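Local coordinates for protein beta-lactamase II (Erythrobacter litoralis, PDB 6V72) that probably hydrolyses the amide bond of beta-lactam antibiotics with zinc as cofactor, as a class B metallo-beta-lactamase of the periplasm, at residues I179-C184 and T221-H226; A91-H96 and I170-P175; N211-F216 and E230-I235. All blocks are in the same frame, centred on the assembly; numbering follows the deposited sequence.

In the fold
All three contacts lie on or beside the small mixed sheet made by strands 157-159, 171-174, 179-181 and 221-223. Interactions 1 and 2 are deeply buried, near the centre of the chain; interaction 3 lies farther out, among the helices. Interaction 1 is parallel strand pairing by nearly straight main-chain hydrogen bonds, whereas interaction 2 joins the two sheets of the fold through aliphatic packing and one main-chain hydrogen bond. Both end at the zinc-binding site, empty in this chain, where Cys184 packs against His96. Interaction 3 joins two helical elements, through an arginine bonded to carbonyls at a helix end and through Ile235 packing; its helix 205-215 is the crossover linking the two strands of interaction 1, and Phe212 and Phe216 pack on Ala180.

Interaction 1: I179-C184 and T221-H226; sequences IAFGGC and TIAMSH
Strands 179-181 and 221-223 run parallel, and three nearly straight main-chain hydrogen bonds join them: Ala180 N to Thr221 O (3.0 Å), Ala223 N to Ala180 O (2.9 Å) and Gly182 N to Ala223 O (2.9 Å). On one face, Phe181, its CG anti to the backbone N (chi1 -179°), turns a ring edge to its neighbour, so that CD1 meets Ala223 CB in the ring plane at 3.6 Å. On the other, Ala180 CB touches the tip of Ile222, CD1. Past the strands a fourth hydrogen bond, Ser225 N to Gly183 O at 2.9 Å, approaches from above the carbonyl plane. Gly183 N lies over one face of the Phe181 ring, toward its rim. Here Cys184 SG packs 3.6 Å from Ser225 CB. Farther out, Pro50 O accepts a hydrogen bond from His226 ND1, which fixes that ring's rotation, while His96 and His165 touch Cys184. Cys184 and His226 are zinc ligands in this protein. With no metal bound to this chain, Cys184 SG and His226 NE2 lie 3.5 Å apart, held by the Ser225-Gly183 and Pro50 hydrogen bonds, which is consistent with the fold itself largely prearranging these ligands.

Interaction 2: A91-H96 and I170-P175; sequences AAVVTH and ITVGLP
A single main-chain hydrogen bond ties the two segments together. Ile170 N donates to Thr95 O at 3.0 Å, with a nearly straight N-H...O angle of 167° and the donor in the carbonyl plane. It joins the loop after strand 89-93 to the residue just ahead of strand 171-174.

The apolar packing centres on Ile170. Its CG1 occupies the crowded position between the backbone N and the carbonyl carbon (chi1 64°), and the chain then extends, so that CG1 lies 3.6 Å from Thr95 CA and the terminal CD1, crossing Val93 obliquely, comes 3.9 Å from Val93 CG2. The second branch of Val93, CG1, comes more loosely to Val172 CG1, at 4.5 Å.

Carbon also meets carbonyl oxygen in van der Waals contact: Ile170 CD1 rests 3.6 Å from Val94 O, and Thr95 CB lies 3.4 Å from Ile170 O, with its methyl CG2 close to the same oxygen.

The side-chain hydrogen bonds run away from Ile170. Thr95 OG1, also in the crowded position, accepts one from His96 ND1 at 3.0 Å, with the oxygen tilted from the imidazole plane, and bonds further to Asp66 OD2. His96 is a zinc ligand in this protein, although no zinc is bound to this chain. Thr95 is thus placed to act as a second-shell residue: the bond to ND1 restrains the ring's rotation, and NE2 would probably coordinate the metal, as in related class B enzymes.

Ile137 of strand 135-139 packs on both Val93 and Ile170, and Phe139 adds to Ile170. Phe181 of strand 179-181 touches Thr95 and Val172, so the contact lies between the two sheets, joining strand 89-93 of the larger to strand 171-174 of the smaller.

Interaction 3: N211-F216 and E230-I235; sequences NFAAAF and EGRKAI
The guanidinium of Arg232 has Ile235 CD1 over the centre of one face, 3.7 Å above the plane, and turns its edge to the carbonyl oxygens of Ala213 and Phe216. The Phe216 ring carries Ala215 CB toward the rim of one face and receives Phe212 CD1 at its edge, in plane; Trp144 meets the same ring almost perpendicularly.

Of the hydrogen bonds at the guanidinium edge, the best is NH2 of Arg232 to Phe216 O, 2.8 Å long, in the carbonyl plane and close to the guanidinium plane. Arg232 NH1 adds a weak bond of 3.0 Å to Ala213 O and a longer weak one to Phe216 O, so two nitrogens share that oxygen. The side chain gets there by starting with CG anti to the carbonyl carbon, extending at chi2 and bending at chi3 (72°). Its NH2 also bonds to Ala219 O in the loop leading to strand 221-223. Carbonyls near the C-terminal end of a helix carry the negative end of its dipole, so the arginine's positive charge is probably stabilised here.

Beside this polar grip lies an aliphatic one. Ile235 points toward helix 205-215 and divides its branches: CG2 meets Ala213 CB at 3.8 Å, while CD1 comes within 3.9 Å of Phe212 CE2, the two side chains crossing at about a right angle. Phe212, with CG anti to the backbone N (chi1 170°), reaches inward to Ala180 and Thr171.

An arginine thus closes the C-terminal end of the crossover helix in the beta-alpha-beta unit 179-181, 205-215, 221-223. In the alpha-beta/beta-alpha sandwich of metallo-beta-lactamases, helices 205-215 and 233-243 pack together on the outer face of the smaller sheet.

Interaction 1: I179-C184 and T221-H226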
loop_
_atom_site.group_PDB
_atom_site.type_symbol
_atom_site.label_atom_id
_atom_site.label_comp_id
_atom_site.label_asym_id
_atom_site.label_seq_id
_atom_site.Cartn_x
_atom_site.Cartn_y
_atom_site.Cartn_z
ATOM N N ILE A 179 -3.245 -0.574 27.929
ATOM C CA ILE A 179 -2.441 -0.787 26.730
ATOM C C ILE A 179 -3.180 -1.759 25.826
ATOM O O ILE A 179 -3.645 -2.811 26.282
ATOM C CB ILE A 179 -1.040 -1.342 27.063
ATOM C CG1 ILE A 179 -0.230 -0.365 27.910
ATOM C CG2 ILE A 179 -0.286 -1.726 25.783
ATOM C CD1 ILE A 179 0.948 -1.041 28.611
ATOM N N ALA A 180 -3.264 -1.435 24.548
ATOM C CA ALA A 180 -3.777 -2.386 23.576
ATOM C C ALA A 180 -2.823 -2.418 22.399
ATOM O O ALA A 180 -2.305 -1.373 21.983
ATOM C CB ALA A 180 -5.178 -2.035 23.101
ATOM N N PHE A 181 -2.598 -3.614 21.862
ATOM C CA PHE A 181 -1.661 -3.826 20.765
ATOM C C PHE A 181 -2.422 -4.314 19.541
ATOM O O PHE A 181 -3.008 -5.405 19.560
ATOM C CB PHE A 181 -0.582 -4.829 21.171
ATOM C CG PHE A 181 0.453 -5.095 20.101
ATOM C CD1 PHE A 181 1.464 -4.175 19.845
ATOM C CD2 PHE A 181 0.441 -6.290 19.385
ATOM C CE1 PHE A 181 2.423 -4.429 18.877
ATOM C CE2 PHE A 181 1.415 -6.549 18.435
ATOM C CZ PHE A 181 2.392 -5.628 18.177
ATOM N N GLY A 182 -2.403 -3.511 18.476
ATOM C CA GLY A 182 -3.188 -3.782 17.296
ATOM C C GLY A 182 -2.480 -4.559 16.219
ATOM O O GLY A 182 -3.057 -4.769 15.155
ATOM N N GLY A 183 -1.252 -5.009 16.450
ATOM C CA GLY A 183 -0.561 -5.765 15.418
ATOM C C GLY A 183 -0.412 -4.983 14.120
ATOM O O GLY A 183 -0.163 -3.781 14.116
ATOM N N CYS A 184 -0.551 -5.678 12.991
ATOM C CA CYS A 184 -0.417 -5.032 11.694
ATOM C C CYS A 184 -1.704 -4.395 11.213
ATOM O O CYS A 184 -1.701 -3.765 10.152
ATOM C CB CYS A 184 0.062 -6.018 10.639
ATOM S SG CYS A 184 1.858 -6.397 10.723
ATOM N N THR A 221 -3.128 3.889 25.591
ATOM C CA THR A 221 -1.860 3.626 24.927
ATOM C C THR A 221 -2.121 2.556 23.874
ATOM O O THR A 221 -2.430 1.411 24.215
ATOM C CB THR A 221 -0.788 3.175 25.915
ATOM O OG1 THR A 221 -0.499 4.244 26.825
ATOM C CG2 THR A 221 0.483 2.805 25.186
ATOM N N ILE A 222 -2.019 2.935 22.606
ATOM C CA ILE A 222 -2.209 2.016 21.495
ATOM C C ILE A 222 -0.854 1.758 20.852
ATOM O O ILE A 222 -0.178 2.685 20.397
ATOM C CB ILE A 222 -3.215 2.553 20.469
ATOM C CG1 ILE A 222 -4.529 2.923 21.159
ATOM C CG2 ILE A 222 -3.419 1.508 19.336
ATOM C CD1 ILE A 222 -5.178 1.772 21.930
ATOM N N ALA A 223 -0.451 0.497 20.835
ATOM C CA ALA A 223 0.790 0.040 20.241
ATOM C C ALA A 223 0.470 -0.757 18.984
ATOM O O ALA A 223 -0.631 -1.288 18.846
ATOM C CB ALA A 223 1.543 -0.834 21.235
HETATM N N MSE A 224 1.435 -0.829 18.067
HETATM C CA MSE A 224 1.198 -1.506 16.789
HETATM C C MSE A 224 2.492 -1.969 16.147
HETATM O O MSE A 224 3.569 -1.636 16.643
HETATM C CB MSE A 224 0.410 -0.598 15.834
HETATM C CG MSE A 224 1.200 0.608 15.324
HETATM SE SE MSE A 224 0.046 2.166 15.110
HETATM C CE MSE A 224 0.088 2.735 16.989
ATOM N N SER A 225 2.394 -2.739 15.053
ATOM C CA SER A 225 3.570 -3.457 14.556
ATOM C C SER A 225 4.598 -2.544 13.907
ATOM O O SER A 225 5.796 -2.808 14.020
ATOM C CB SER A 225 3.167 -4.549 13.569
ATOM O OG SER A 225 2.525 -5.622 14.251
ATOM N N HIS A 226 4.185 -1.470 13.235
ATOM C CA HIS A 226 5.163 -0.771 12.408
ATOM C C HIS A 226 5.220 0.731 12.661
ATOM O O HIS A 226 5.754 1.480 11.827
ATOM C CB HIS A 226 4.902 -1.091 10.939
ATOM C CG HIS A 226 5.072 -2.541 10.630
ATOM N ND1 HIS A 226 6.289 -3.181 10.744
ATOM C CD2 HIS A 226 4.181 -3.489 10.261
ATOM C CE1 HIS A 226 6.144 -4.456 10.426
ATOM N NE2 HIS A 226 4.874 -4.668 10.131
#

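Interaction 2: A91-H96 and I170-P175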
loop_
_atom_site.group_PDB
_atom_site.type_symbol
_atom_site.label_atom_id
_atom_site.label_comp_id
_atom_site.label_asym_id
_atom_site.label_seq_id
_atom_site.Cartn_x
_atom_site.Cartn_y
_atom_site.Cartn_z
ATOM N N ALA A 91 6.208 -18.484 26.974
ATOM C CA ALA A 91 5.172 -18.633 25.963
ATOM C C ALA A 91 5.245 -17.437 25.040
ATOM O O ALA A 91 5.722 -16.372 25.425
ATOM C CB ALA A 91 3.769 -18.734 26.571
ATOM N N ALA A 92 4.756 -17.622 23.818
ATOM C CA ALA A 92 4.761 -16.567 22.815
ATOM C C ALA A 92 3.478 -16.655 22.012
ATOM O O ALA A 92 2.940 -17.742 21.796
ATOM C CB ALA A 92 5.948 -16.676 21.852
ATOM N N VAL A 93 3.011 -15.511 21.543
ATOM C CA VAL A 93 1.850 -15.452 20.667
ATOM C C VAL A 93 2.228 -14.563 19.495
ATOM O O VAL A 93 2.911 -13.546 19.674
ATOM C CB VAL A 93 0.574 -14.946 21.395
ATOM C CG1 VAL A 93 0.768 -13.553 22.026
ATOM C CG2 VAL A 93 -0.614 -14.925 20.423
ATOM N N VAL A 94 1.853 -14.976 18.287
ATOM C CA VAL A 94 2.068 -14.150 17.102
ATOM C C VAL A 94 0.730 -13.616 16.619
ATOM O O VAL A 94 -0.301 -14.304 16.696
ATOM C CB VAL A 94 2.802 -14.901 15.981
ATOM C CG1 VAL A 94 4.184 -15.307 16.463
ATOM C CG2 VAL A 94 1.999 -16.109 15.525
ATOM N N THR A 95 0.736 -12.370 16.165
ATOM C CA THR A 95 -0.524 -11.735 15.815
ATOM C C THR A 95 -0.868 -11.874 14.341
ATOM O O THR A 95 -1.995 -11.554 13.957
ATOM C CB THR A 95 -0.514 -10.248 16.188
ATOM O OG1 THR A 95 0.548 -9.561 15.499
ATOM C CG2 THR A 95 -0.327 -10.085 17.698
ATOM N N HIS A 96 0.051 -12.367 13.520
ATOM C CA HIS A 96 -0.217 -12.563 12.104
ATOM C C HIS A 96 0.825 -13.530 11.583
ATOM O O HIS A 96 1.895 -13.684 12.182
ATOM C CB HIS A 96 -0.128 -11.239 11.343
ATOM C CG HIS A 96 1.169 -10.523 11.576
ATOM N ND1 HIS A 96 1.356 -9.644 12.620
ATOM C CD2 HIS A 96 2.350 -10.576 10.913
ATOM C CE1 HIS A 96 2.595 -9.183 12.590
ATOM N NE2 HIS A 96 3.220 -9.732 11.565
ATOM N N ILE A 170 -4.804 -11.159 14.768
ATOM C CA ILE A 170 -5.342 -11.025 16.118
ATOM C C ILE A 170 -4.681 -9.849 16.835
ATOM O O ILE A 170 -3.719 -9.252 16.359
ATOM C CB ILE A 170 -5.211 -12.322 16.944
ATOM C CG1 ILE A 170 -3.734 -12.674 17.168
ATOM C CG2 ILE A 170 -5.969 -13.479 16.255
ATOM C CD1 ILE A 170 -3.540 -13.877 18.139
ATOM N N THR A 171 -5.244 -9.505 17.992
ATOM C CA THR A 171 -4.788 -8.374 18.795
ATOM C C THR A 171 -4.677 -8.817 20.248
ATOM O O THR A 171 -5.237 -9.844 20.649
ATOM C CB THR A 171 -5.752 -7.187 18.686
ATOM O OG1 THR A 171 -7.027 -7.561 19.229
ATOM C CG2 THR A 171 -5.926 -6.758 17.222
ATOM N N VAL A 172 -3.929 -8.049 21.050
ATOM C CA VAL A 172 -3.807 -8.356 22.472
ATOM C C VAL A 172 -3.932 -7.073 23.278
ATOM O O VAL A 172 -3.619 -5.978 22.805
ATOM C CB VAL A 172 -2.490 -9.099 22.803
ATOM C CG1 VAL A 172 -2.360 -10.366 21.958
ATOM C CG2 VAL A 172 -1.309 -8.177 22.562
ATOM N N GLY A 173 -4.398 -7.206 24.512
ATOM C CA GLY A 173 -4.545 -6.054 25.368
ATOM C C GLY A 173 -4.132 -6.381 26.788
ATOM O O GLY A 173 -4.120 -7.542 27.211
ATOM N N LEU A 174 -3.812 -5.309 27.523
ATOM C CA LEU A 174 -3.554 -5.337 28.959
ATOM C C LEU A 174 -4.491 -4.307 29.572
ATOM O O LEU A 174 -4.092 -3.159 29.830
ATOM C CB LEU A 174 -2.103 -5.003 29.282
ATOM C CG LEU A 174 -1.117 -6.062 28.781
ATOM C CD1 LEU A 174 0.310 -5.511 28.744
ATOM C CD2 LEU A 174 -1.199 -7.324 29.631
ATOM N N PRO A 175 -5.755 -4.673 29.785
ATOM C CA PRO A 175 -6.749 -3.668 30.187
ATOM C C PRO A 175 -6.447 -3.019 31.522
ATOM O O PRO A 175 -6.821 -1.859 31.730
ATOM C CB PRO A 175 -8.056 -4.474 30.230
ATOM C CG PRO A 175 -7.831 -5.619 29.317
ATOM C CD PRO A 175 -6.374 -5.975 29.485
#

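Interaction 3: N211-F216 and E230-I235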
loop_
_atom_site.group_PDB
_atom_site.type_symbol
_atom_site.label_atom_id
_atom_site.label_comp_id
_atom_site.label_asym_id
_atom_site.label_seq_id
_atom_site.Cartn_x
_atom_site.Cartn_y
_atom_site.Cartn_z
ATOM N N ASN A 211 -14.440 -3.437 16.062
ATOM C CA ASN A 211 -14.489 -4.509 17.055
ATOM C C ASN A 211 -13.313 -4.412 18.024
ATOM O O ASN A 211 -13.483 -4.551 19.234
ATOM C CB ASN A 211 -14.478 -5.862 16.348
ATOM C CG ASN A 211 -15.776 -6.138 15.587
ATOM O OD1 ASN A 211 -16.814 -5.511 15.842
ATOM N ND2 ASN A 211 -15.726 -7.094 14.678
ATOM N N PHE A 212 -12.109 -4.183 17.492
ATOM C CA PHE A 212 -10.925 -3.977 18.335
ATOM C C PHE A 212 -11.117 -2.797 19.282
ATOM O O PHE A 212 -10.813 -2.889 20.480
ATOM C CB PHE A 212 -9.695 -3.764 17.440
ATOM C CG PHE A 212 -8.452 -3.309 18.173
ATOM C CD1 PHE A 212 -7.726 -4.190 18.958
ATOM C CD2 PHE A 212 -7.999 -2.005 18.048
ATOM C CE1 PHE A 212 -6.563 -3.769 19.614
ATOM C CE2 PHE A 212 -6.840 -1.574 18.698
ATOM C CZ PHE A 212 -6.124 -2.463 19.485
ATOM N N ALA A 213 -11.605 -1.668 18.751
ATOM C CA ALA A 213 -11.809 -0.482 19.585
ATOM C C ALA A 213 -12.785 -0.765 20.720
ATOM O O ALA A 213 -12.610 -0.264 21.837
ATOM C CB ALA A 213 -12.314 0.676 18.726
ATOM N N ALA A 214 -13.816 -1.574 20.455
ATOM C CA ALA A 214 -14.813 -1.893 21.471
ATOM C C ALA A 214 -14.335 -2.961 22.441
ATOM O O ALA A 214 -14.811 -3.007 23.582
ATOM C CB ALA A 214 -16.109 -2.365 20.804
ATOM N N ALA A 215 -13.433 -3.835 21.994
ATOM C CA ALA A 215 -12.872 -4.859 22.863
ATOM C C ALA A 215 -11.983 -4.249 23.934
ATOM O O ALA A 215 -11.920 -4.752 25.067
ATOM C CB ALA A 215 -12.068 -5.859 22.025
ATOM N N PHE A 216 -11.259 -3.184 23.578
ATOM C CA PHE A 216 -10.350 -2.489 24.486
ATOM C C PHE A 216 -10.752 -1.023 24.521
ATOM O O PHE A 216 -10.032 -0.158 24.004
ATOM C CB PHE A 216 -8.899 -2.664 24.042
ATOM C CG PHE A 216 -8.485 -4.111 23.943
ATOM C CD1 PHE A 216 -8.366 -4.888 25.088
ATOM C CD2 PHE A 216 -8.251 -4.702 22.704
ATOM C CE1 PHE A 216 -8.018 -6.226 25.011
ATOM C CE2 PHE A 216 -7.897 -6.032 22.611
ATOM C CZ PHE A 216 -7.784 -6.800 23.771
ATOM N N GLU A 230 1.119 5.362 20.513
ATOM C CA GLU A 230 0.484 6.664 20.609
ATOM C C GLU A 230 -0.868 6.458 21.268
ATOM O O GLU A 230 -1.077 5.468 21.976
ATOM C CB GLU A 230 0.418 7.318 19.220
ATOM C CG GLU A 230 -0.434 6.563 18.218
ATOM C CD GLU A 230 -0.608 7.351 16.931
ATOM O OE1 GLU A 230 -1.347 8.357 16.937
ATOM O OE2 GLU A 230 0.013 6.971 15.920
ATOM N N GLY A 231 -1.785 7.395 21.066
ATOM C CA GLY A 231 -3.106 7.308 21.636
ATOM C C GLY A 231 -4.125 6.737 20.671
ATOM O O GLY A 231 -3.791 6.161 19.627
ATOM N N ARG A 232 -5.401 6.923 21.015
ATOM C CA ARG A 232 -6.453 6.292 20.228
ATOM C C ARG A 232 -6.656 6.938 18.863
ATOM O O ARG A 232 -7.423 6.401 18.058
ATOM C CB ARG A 232 -7.758 6.267 21.023
ATOM C CG ARG A 232 -7.661 5.416 22.278
ATOM C CD ARG A 232 -8.999 5.203 22.953
ATOM N NE ARG A 232 -9.934 4.306 22.271
ATOM C CZ ARG A 232 -10.020 3.002 22.505
ATOM N NH1 ARG A 232 -10.940 2.269 21.876
ATOM N NH2 ARG A 232 -9.175 2.424 23.357
ATOM N N LYS A 233 -5.989 8.059 18.568
ATOM C CA LYS A 233 -6.026 8.579 17.204
ATOM C C LYS A 233 -5.577 7.537 16.185
ATOM O O LYS A 233 -6.047 7.552 15.044
ATOM C CB LYS A 233 -5.167 9.839 17.077
ATOM C CG LYS A 233 -5.454 10.599 15.773
ATOM C CD LYS A 233 -4.460 11.709 15.495
ATOM C CE LYS A 233 -5.041 12.710 14.505
ATOM N NZ LYS A 233 -4.156 13.894 14.327
ATOM N N ALA A 234 -4.689 6.609 16.569
ATOM C CA ALA A 234 -4.299 5.549 15.645
ATOM C C ALA A 234 -5.497 4.699 15.248
ATOM O O ALA A 234 -5.629 4.307 14.081
ATOM C CB ALA A 234 -3.219 4.659 16.282
ATOM N N ILE A 235 -6.389 4.413 16.203
ATOM C CA ILE A 235 -7.609 3.675 15.879
ATOM C C ILE A 235 -8.507 4.511 14.983
ATOM O O ILE A 235 -9.064 4.014 13.994
ATOM C CB ILE A 235 -8.350 3.269 17.163
ATOM C CG1 ILE A 235 -7.486 2.362 18.038
ATOM C CG2 ILE A 235 -9.657 2.587 16.828
ATOM C CD1 ILE A 235 -8.164 2.050 19.384
#